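361aa long hypothetical D-aminopeptidase (Pyrococcus horikoshii, PDB 2DRH) is of experimentally undefined function but belongs to the S58 peptidase family and probably acts as an aminopeptidase. Local coordinates at residues Y63-L68 / N288-Y293; I21-V27 / I243-D247. All blocks are in the same frame, centred on the assembly; numbering follows the deposited sequence.

Contact 1: residues Y63-L68 / N288-Y293; sequences YKEKVL and NRIKHY
Strand 65-68 and strand 288-291 run antiparallel, their axes 4.2 Å apart at closest approach and their directions 135° apart, so the pair is strongly twisted. Glu65 faces Lys291 as a non-hydrogen-bonded pair, and Lys66 faces Ile290 as a hydrogen-bonded pair (CA to CA 4.7 Å in each). Backbone hydrogen bonds run from Lys66 N to Ile290 O (2.7 Å), Ile290 N to Lys66 O (2.6 Å) and His292 N to Lys64 O (2.9 Å). Farther along, one water accepts from Leu68 N and Asn288 N (3.0 Å each) and donates to Asn288 O (2.5 Å). Among polar side chains, Lys66 NZ donates to His292 ND1 (2.9 Å) and Tyr63 O (2.7 Å), and salt-bridges Glu93; Glu65 OE1 and Arg289 NH1 form a salt bridge (3.2 Å) whose hydrogen bond is weak (130°). His292, chi1 t, sets its ring obliquely to that of Tyr63, centroids 4.4 Å apart. Leu68 CD2 packs on Ile290 CD1 (3.6 Å). Strand 288-291 thus pairs antiparallel with the N-terminal end of strand 65-73 in a mixed beta-sheet.

Contact 2: residues I21-V27 / I243-D247; sequences ITDVKGV and IIATD
Ile21 lays its extended side chain (chi1 t, chi2 t) over Ala245, with Ile21 CG1 3.7 Å from Ala245 CB and Ile21 CD1 4.2 Å from Ile243 CG2. The arrangement is a loop packed on one face of a mixed beta-sheet: 21-27 leads into strand 28-36, whereas 243-246 is the end of strand 240-246, hydrogen-bonded in the sheet between strands 198-207 and 278-285. A 3-10 segment spans 21-23, followed by a type II beta turn from Val24 to Val27, closed by Val27 N to Val24 O at 3.0 Å. Gly26 takes the third place of that turn at phi/psi 103/-31, where a CB would press on the preceding carbonyl oxygen. The strand is extended, so Ile243 and Ala245 direct their CB atoms at the loop while Ile244 and Thr246 turn theirs away. The CA atoms of Ile21 and Ala245 stand 6.6 Å apart, those of Val24 and Thr246 6.1 Å. Val24 (chi1 t) and Val27 (chi1 t) complete the apolar cover: Val24 CG2 and Val27 CG2 approach Ala245 CB to 4.0 and 4.2 Å. Beyond them Lys25 NZ hydrogen-bonds to Thr286 OG1 and Asp247 OD1 to Thr200 N, while Lys25 CE lies 3.4 Å from Asp247 CB.

How the contacts relate
The two contacts reach the same mixed sheet in different ways: contact 1 pairs strands through backbone hydrogen bonds, whereas contact 2 lays a loop on a sheet face through apolar side chains. Their centres are 16 Å apart and their nearest atoms about 6 Å, so they do not touch. Strand 278-285 links them, pairing antiparallel with 65-73 and parallel with 240-246: Leu68 hydrogen-bonds to the backbone of Ser285, while Ile244 and Thr246 hydrogen-bond to that of Phe284. Just beyond this strand, Lys25 NZ of contact 2 hydrogen-bonds to Thr286 OG1, shortly before the chain enters 288-293 of contact 1. Each contact joins a segment from the first 70 residues to one after residue 240, and their segments alternate along the sequence.

Contact 1: residues Y63-L68 / N288-Y293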
ATOM      1  N   TYR A  63      -6.762  11.347 -23.188  1.00 19.14           N
ATOM      2  CA  TYR A  63      -7.304  12.105 -22.061  1.00 20.68           C
ATOM      3  C   TYR A  63      -8.839  12.062 -21.988  1.00 21.94           C
ATOM      4  O   TYR A  63      -9.425  11.882 -20.910  1.00 19.78           O
ATOM      5  CB  TYR A  63      -6.854  13.561 -22.157  1.00 20.83           C
ATOM      6  CG  TYR A  63      -7.327  14.426 -21.015  1.00 21.53           C
ATOM      7  CD1 TYR A  63      -6.750  14.320 -19.745  1.00 19.96           C
ATOM      8  CD2 TYR A  63      -8.339  15.362 -21.203  1.00 20.94           C
ATOM      9  CE1 TYR A  63      -7.171  15.134 -18.694  1.00 19.53           C
ATOM     10  CE2 TYR A  63      -8.768  16.182 -20.157  1.00 23.05           C
ATOM     11  CZ  TYR A  63      -8.174  16.063 -18.905  1.00 20.98           C
ATOM     12  OH  TYR A  63      -8.571  16.898 -17.885  1.00 19.79           O
ATOM     13  N   LYS A  64      -9.494  12.249 -23.134  1.00 21.69           N
ATOM     14  CA  LYS A  64     -10.952  12.233 -23.181  1.00 21.84           C
ATOM     15  C   LYS A  64     -11.464  10.802 -23.137  1.00 20.72           C
ATOM     16  O   LYS A  64     -12.568  10.545 -22.660  1.00 21.35           O
ATOM     17  CB  LYS A  64     -11.450  12.956 -24.440  1.00 24.27           C
ATOM     18  CG  LYS A  64     -11.098  14.435 -24.447  1.00 23.66           C
ATOM     19  CD  LYS A  64     -11.762  15.161 -23.283  1.00 28.20           C
ATOM     20  CE  LYS A  64     -11.235  16.584 -23.131  1.00 30.31           C
ATOM     21  NZ  LYS A  64     -11.331  17.365 -24.397  1.00 29.71           N
ATOM     22  N   GLU A  65     -10.661   9.872 -23.643  1.00 21.43           N
ATOM     23  CA  GLU A  65     -11.026   8.463 -23.613  1.00 22.37           C
ATOM     24  C   GLU A  65      -9.906   7.709 -22.922  1.00 21.02           C
ATOM     25  O   GLU A  65      -8.945   7.262 -23.552  1.00 19.44           O
ATOM     26  CB  GLU A  65     -11.271   7.922 -25.027  1.00 23.52           C
ATOM     27  CG  GLU A  65     -12.529   8.504 -25.642  1.00 28.18           C
ATOM     28  CD  GLU A  65     -13.008   7.737 -26.852  1.00 31.81           C
ATOM     29  OE1 GLU A  65     -12.255   7.674 -27.849  1.00 32.15           O
ATOM     30  OE2 GLU A  65     -14.142   7.204 -26.798  1.00 33.83           O
ATOM     31  N   LYS A  66     -10.053   7.586 -21.608  1.00 21.14           N
ATOM     32  CA  LYS A  66      -9.071   6.926 -20.751  1.00 22.19           C
ATOM     33  C   LYS A  66      -9.158   5.398 -20.776  1.00 23.38           C
ATOM     34  O   LYS A  66     -10.176   4.820 -21.176  1.00 24.18           O
ATOM     35  CB  LYS A  66      -9.267   7.419 -19.315  1.00 19.85           C
ATOM     36  CG  LYS A  66      -9.154   8.926 -19.134  1.00 16.82           C
ATOM     37  CD  LYS A  66     -10.063   9.393 -18.006  1.00 19.06           C
ATOM     38  CE  LYS A  66      -9.568  10.657 -17.328  1.00 17.67           C
ATOM     39  NZ  LYS A  66      -9.294  11.789 -18.259  1.00 17.89           N
ATOM     40  N   VAL A  67      -8.081   4.741 -20.362  1.00 23.26           N
ATOM     41  CA  VAL A  67      -8.082   3.285 -20.298  1.00 22.88           C
ATOM     42  C   VAL A  67      -7.862   2.915 -18.837  1.00 24.65           C
ATOM     43  O   VAL A  67      -7.188   3.645 -18.108  1.00 22.54           O
ATOM     44  CB  VAL A  67      -6.953   2.644 -21.159  1.00 23.83           C
ATOM     45  CG1 VAL A  67      -7.156   2.988 -22.637  1.00 22.76           C
ATOM     46  CG2 VAL A  67      -5.586   3.114 -20.684  1.00 21.62           C
ATOM     47  N   LEU A  68      -8.456   1.807 -18.400  1.00 23.65           N
ATOM     48  CA  LEU A  68      -8.278   1.363 -17.025  1.00 23.16           C
ATOM     49  C   LEU A  68      -6.842   0.869 -16.901  1.00 22.61           C
ATOM     50  O   LEU A  68      -6.307   0.269 -17.833  1.00 22.77           O
ATOM     51  CB  LEU A  68      -9.272   0.250 -16.694  1.00 23.32           C
ATOM     52  CG  LEU A  68     -10.744   0.693 -16.726  1.00 22.88           C
ATOM     53  CD1 LEU A  68     -11.652  -0.471 -16.373  1.00 22.20           C
ATOM     54  CD2 LEU A  68     -10.951   1.834 -15.739  1.00 24.52           C
ATOM     55  N   ASN A 288     -11.799  -1.458 -21.889  1.00 27.33           N
ATOM     56  CA  ASN A 288     -12.763  -0.502 -21.347  1.00 28.70           C
ATOM     57  C   ASN A 288     -12.291   0.940 -21.421  1.00 30.55           C
ATOM     58  O   ASN A 288     -11.392   1.348 -20.677  1.00 31.42           O
ATOM     59  CB  ASN A 288     -13.090  -0.828 -19.885  1.00 27.83           C
ATOM     60  CG  ASN A 288     -13.965  -2.060 -19.735  1.00 29.51           C
ATOM     61  OD1 ASN A 288     -15.168  -2.023 -20.008  1.00 27.14           O
ATOM     62  ND2 ASN A 288     -13.363  -3.162 -19.299  1.00 30.55           N
ATOM     63  N   ARG A 289     -12.899   1.719 -22.310  1.00 30.36           N
ATOM     64  CA  ARG A 289     -12.531   3.123 -22.430  1.00 32.38           C
ATOM     65  C   ARG A 289     -13.409   3.944 -21.498  1.00 33.00           C
ATOM     66  O   ARG A 289     -14.627   3.762 -21.454  1.00 33.55           O
ATOM     67  CB  ARG A 289     -12.682   3.613 -23.874  1.00 33.00           C
ATOM     68  CG  ARG A 289     -11.602   3.094 -24.814  1.00 33.31           C
ATOM     69  CD  ARG A 289     -11.628   3.827 -26.152  1.00 34.69           C
ATOM     70  NE  ARG A 289     -10.692   3.251 -27.115  1.00 34.91           N
ATOM     71  CZ  ARG A 289     -10.456   3.753 -28.324  1.00 35.39           C
ATOM     72  NH1 ARG A 289     -11.086   4.848 -28.728  1.00 35.53           N
ATOM     73  NH2 ARG A 289      -9.595   3.153 -29.135  1.00 34.71           N
ATOM     74  N   ILE A 290     -12.777   4.837 -20.744  1.00 32.37           N
ATOM     75  CA  ILE A 290     -13.481   5.685 -19.791  1.00 31.17           C
ATOM     76  C   ILE A 290     -13.563   7.110 -20.327  1.00 30.84           C
ATOM     77  O   ILE A 290     -12.541   7.759 -20.534  1.00 30.74           O
ATOM     78  CB  ILE A 290     -12.737   5.707 -18.432  1.00 30.51           C
ATOM     79  CG1 ILE A 290     -12.243   4.300 -18.081  1.00 30.53           C
ATOM     80  CG2 ILE A 290     -13.647   6.243 -17.347  1.00 29.58           C
ATOM     81  CD1 ILE A 290     -13.334   3.249 -18.001  1.00 30.18           C
ATOM     82  N   LYS A 291     -14.781   7.599 -20.546  1.00 31.07           N
ATOM     83  CA  LYS A 291     -14.971   8.953 -21.058  1.00 30.03           C
ATOM     84  C   LYS A 291     -14.806   9.982 -19.944  1.00 28.57           C
ATOM     85  O   LYS A 291     -15.490   9.926 -18.928  1.00 27.92           O
ATOM     86  CB  LYS A 291     -16.358   9.105 -21.696  1.00 30.73           C
ATOM     87  CG  LYS A 291     -16.598   8.211 -22.907  1.00 33.34           C
ATOM     88  CD  LYS A 291     -17.894   8.591 -23.618  1.00 36.03           C
ATOM     89  CE  LYS A 291     -18.139   7.705 -24.832  1.00 37.39           C
ATOM     90  NZ  LYS A 291     -19.350   8.125 -25.583  1.00 38.79           N
ATOM     91  N   HIS A 292     -13.897  10.926 -20.163  1.00 28.16           N
ATOM     92  CA  HIS A 292     -13.592  11.988 -19.208  1.00 28.01           C
ATOM     93  C   HIS A 292     -14.823  12.646 -18.586  1.00 27.60           C
ATOM     94  O   HIS A 292     -14.869  12.893 -17.379  1.00 25.26           O
ATOM     95  CB  HIS A 292     -12.752  13.067 -19.899  1.00 26.29           C
ATOM     96  CG  HIS A 292     -12.242  14.128 -18.974  1.00 27.05           C
ATOM     97  ND1 HIS A 292     -11.232  13.901 -18.065  1.00 25.78           N
ATOM     98  CD2 HIS A 292     -12.609  15.424 -18.813  1.00 27.15           C
ATOM     99  CE1 HIS A 292     -10.997  15.009 -17.384  1.00 27.42           C
ATOM    100  NE2 HIS A 292     -11.819  15.948 -17.818  1.00 27.64           N
ATOM    101  N   TYR A 293     -15.822  12.930 -19.414  1.00 26.51           N
ATOM    102  CA  TYR A 293     -17.021  13.603 -18.938  1.00 26.62           C
ATOM    103  C   TYR A 293     -18.204  12.713 -18.570  1.00 25.96           C
ATOM    104  O   TYR A 293     -19.292  13.210 -18.348  1.00 26.74           O
ATOM    105  CB  TYR A 293     -17.457  14.633 -19.978  1.00 26.69           C
ATOM    106  CG  TYR A 293     -16.525  15.823 -20.102  1.00 26.81           C
ATOM    107  CD1 TYR A 293     -16.506  16.826 -19.125  1.00 25.33           C
ATOM    108  CD2 TYR A 293     -15.679  15.959 -21.205  1.00 26.82           C
ATOM    109  CE1 TYR A 293     -15.672  17.935 -19.247  1.00 24.67           C
ATOM    110  CE2 TYR A 293     -14.840  17.069 -21.337  1.00 26.99           C
ATOM    111  CZ  TYR A 293     -14.845  18.053 -20.357  1.00 26.82           C
ATOM    112  OH  TYR A 293     -14.035  19.157 -20.494  1.00 23.81           O
TER
HETATM  113  O   HOH W   1      -9.704  -0.385 -19.988  1.00 25.06           O

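Contact 2: residues I21-V27 / I243-D247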
ATOM      1  N   ILE A  21       4.363  -5.531 -28.327  1.00 22.59           N
ATOM      2  CA  ILE A  21       3.245  -4.999 -27.558  1.00 20.94           C
ATOM      3  C   ILE A  21       2.116  -4.469 -28.455  1.00 20.63           C
ATOM      4  O   ILE A  21       0.953  -4.460 -28.057  1.00 19.00           O
ATOM      5  CB  ILE A  21       3.716  -3.875 -26.608  1.00 17.37           C
ATOM      6  CG1 ILE A  21       2.588  -3.505 -25.648  1.00 17.74           C
ATOM      7  CG2 ILE A  21       4.175  -2.662 -27.415  1.00 14.51           C
ATOM      8  CD1 ILE A  21       2.998  -2.512 -24.568  1.00 17.35           C
ATOM      9  N   THR A  22       2.466  -4.039 -29.665  1.00 22.28           N
ATOM     10  CA  THR A  22       1.482  -3.508 -30.609  1.00 22.66           C
ATOM     11  C   THR A  22       0.574  -4.583 -31.208  1.00 24.03           C
ATOM     12  O   THR A  22      -0.266  -4.287 -32.061  1.00 22.49           O
ATOM     13  CB  THR A  22       2.156  -2.744 -31.756  1.00 20.58           C
ATOM     14  OG1 THR A  22       3.201  -3.547 -32.313  1.00 22.39           O
ATOM     15  CG2 THR A  22       2.736  -1.435 -31.253  1.00 23.05           C
ATOM     16  N   ASP A  23       0.757  -5.830 -30.784  1.00 25.87           N
ATOM     17  CA  ASP A  23      -0.108  -6.900 -31.262  1.00 27.05           C
ATOM     18  C   ASP A  23      -1.442  -6.651 -30.577  1.00 28.01           C
ATOM     19  O   ASP A  23      -2.467  -7.229 -30.937  1.00 28.29           O
ATOM     20  CB  ASP A  23       0.443  -8.280 -30.893  1.00 27.48           C
ATOM     21  CG  ASP A  23       1.488  -8.767 -31.877  1.00 26.23           C
ATOM     22  OD1 ASP A  23       1.270  -8.593 -33.091  1.00 26.18           O
ATOM     23  OD2 ASP A  23       2.517  -9.329 -31.450  1.00 24.62           O
ATOM     24  N   VAL A  24      -1.411  -5.785 -29.567  1.00 28.03           N
ATOM     25  CA  VAL A  24      -2.628  -5.395 -28.866  1.00 26.75           C
ATOM     26  C   VAL A  24      -3.127  -4.275 -29.777  1.00 27.07           C
ATOM     27  O   VAL A  24      -2.587  -3.168 -29.771  1.00 25.99           O
ATOM     28  CB  VAL A  24      -2.321  -4.846 -27.450  1.00 26.06           C
ATOM     29  CG1 VAL A  24      -3.609  -4.401 -26.767  1.00 23.11           C
ATOM     30  CG2 VAL A  24      -1.640  -5.923 -26.612  1.00 25.72           C
ATOM     31  N   LYS A  25      -4.137  -4.586 -30.584  1.00 28.23           N
ATOM     32  CA  LYS A  25      -4.682  -3.635 -31.546  1.00 27.66           C
ATOM     33  C   LYS A  25      -4.911  -2.238 -30.983  1.00 26.15           C
ATOM     34  O   LYS A  25      -5.570  -2.066 -29.954  1.00 24.96           O
ATOM     35  CB  LYS A  25      -5.995  -4.168 -32.140  1.00 29.51           C
ATOM     36  CG  LYS A  25      -7.170  -4.169 -31.176  1.00 32.29           C
ATOM     37  CD  LYS A  25      -7.100  -5.329 -30.192  1.00 34.63           C
ATOM     38  CE  LYS A  25      -8.030  -5.112 -29.007  1.00 34.39           C
ATOM     39  NZ  LYS A  25      -7.531  -3.998 -28.145  1.00 30.86           N
ATOM     40  N   GLY A  26      -4.364  -1.241 -31.672  1.00 25.54           N
ATOM     41  CA  GLY A  26      -4.527   0.132 -31.235  1.00 26.51           C
ATOM     42  C   GLY A  26      -3.296   0.691 -30.551  1.00 27.02           C
ATOM     43  O   GLY A  26      -3.031   1.892 -30.634  1.00 28.40           O
ATOM     44  N   VAL A  27      -2.545  -0.171 -29.870  1.00 27.14           N
ATOM     45  CA  VAL A  27      -1.334   0.268 -29.178  1.00 27.33           C
ATOM     46  C   VAL A  27      -0.277   0.658 -30.206  1.00 27.52           C
ATOM     47  O   VAL A  27      -0.113  -0.014 -31.222  1.00 27.53           O
ATOM     48  CB  VAL A  27      -0.779  -0.853 -28.252  1.00 26.76           C
ATOM     49  CG1 VAL A  27       0.564  -0.439 -27.651  1.00 25.94           C
ATOM     50  CG2 VAL A  27      -1.779  -1.137 -27.141  1.00 26.44           C
ATOM     51  N   ILE A 243       6.160  -2.262 -19.336  1.00 18.65           N
ATOM     52  CA  ILE A 243       4.850  -1.766 -19.738  1.00 18.01           C
ATOM     53  C   ILE A 243       4.049  -2.930 -20.291  1.00 18.85           C
ATOM     54  O   ILE A 243       4.437  -3.556 -21.279  1.00 17.32           O
ATOM     55  CB  ILE A 243       4.968  -0.669 -20.820  1.00 17.60           C
ATOM     56  CG1 ILE A 243       5.850   0.473 -20.309  1.00 16.36           C
ATOM     57  CG2 ILE A 243       3.580  -0.140 -21.189  1.00 15.68           C
ATOM     58  CD1 ILE A 243       5.315   1.156 -19.065  1.00 17.94           C
ATOM     59  N   ILE A 244       2.932  -3.223 -19.641  1.00 19.14           N
ATOM     60  CA  ILE A 244       2.087  -4.325 -20.063  1.00 21.15           C
ATOM     61  C   ILE A 244       0.780  -3.821 -20.662  1.00 23.27           C
ATOM     62  O   ILE A 244       0.142  -2.906 -20.127  1.00 23.02           O
ATOM     63  CB  ILE A 244       1.735  -5.252 -18.882  1.00 20.54           C
ATOM     64  CG1 ILE A 244       2.986  -5.552 -18.048  1.00 19.57           C
ATOM     65  CG2 ILE A 244       1.106  -6.538 -19.408  1.00 20.01           C
ATOM     66  CD1 ILE A 244       4.115  -6.169 -18.822  1.00 21.20           C
ATOM     67  N   ALA A 245       0.390  -4.423 -21.778  1.00 23.48           N
ATOM     68  CA  ALA A 245      -0.859  -4.067 -22.442  1.00 22.81           C
ATOM     69  C   ALA A 245      -1.629  -5.349 -22.733  1.00 21.88           C
ATOM     70  O   ALA A 245      -1.030  -6.393 -23.002  1.00 19.55           O
ATOM     71  CB  ALA A 245      -0.577  -3.319 -23.742  1.00 22.63           C
ATOM     72  N   THR A 246      -2.955  -5.267 -22.669  1.00 22.74           N
ATOM     73  CA  THR A 246      -3.811  -6.414 -22.950  1.00 22.42           C
ATOM     74  C   THR A 246      -5.173  -5.950 -23.434  1.00 22.74           C
ATOM     75  O   THR A 246      -5.603  -4.836 -23.132  1.00 22.89           O
ATOM     76  CB  THR A 246      -4.024  -7.305 -21.702  1.00 23.80           C
ATOM     77  OG1 THR A 246      -4.842  -8.431 -22.055  1.00 22.84           O
ATOM     78  CG2 THR A 246      -4.718  -6.525 -20.587  1.00 22.95           C
ATOM     79  N   ASP A 247      -5.846  -6.804 -24.197  1.00 23.87           N
ATOM     80  CA  ASP A 247      -7.171  -6.480 -24.701  1.00 25.25           C
ATOM     81  C   ASP A 247      -8.222  -7.219 -23.869  1.00 25.90           C
ATOM     82  O   ASP A 247      -9.404  -7.242 -24.205  1.00 25.54           O
ATOM     83  CB  ASP A 247      -7.278  -6.846 -26.187  1.00 26.92           C
ATOM     84  CG  ASP A 247      -7.085  -8.335 -26.454  1.00 29.36           C
ATOM     85  OD1 ASP A 247      -6.476  -9.034 -25.618  1.00 27.92           O
ATOM     86  OD2 ASP A 247      -7.533  -8.804 -27.524  1.00 31.56           O
TER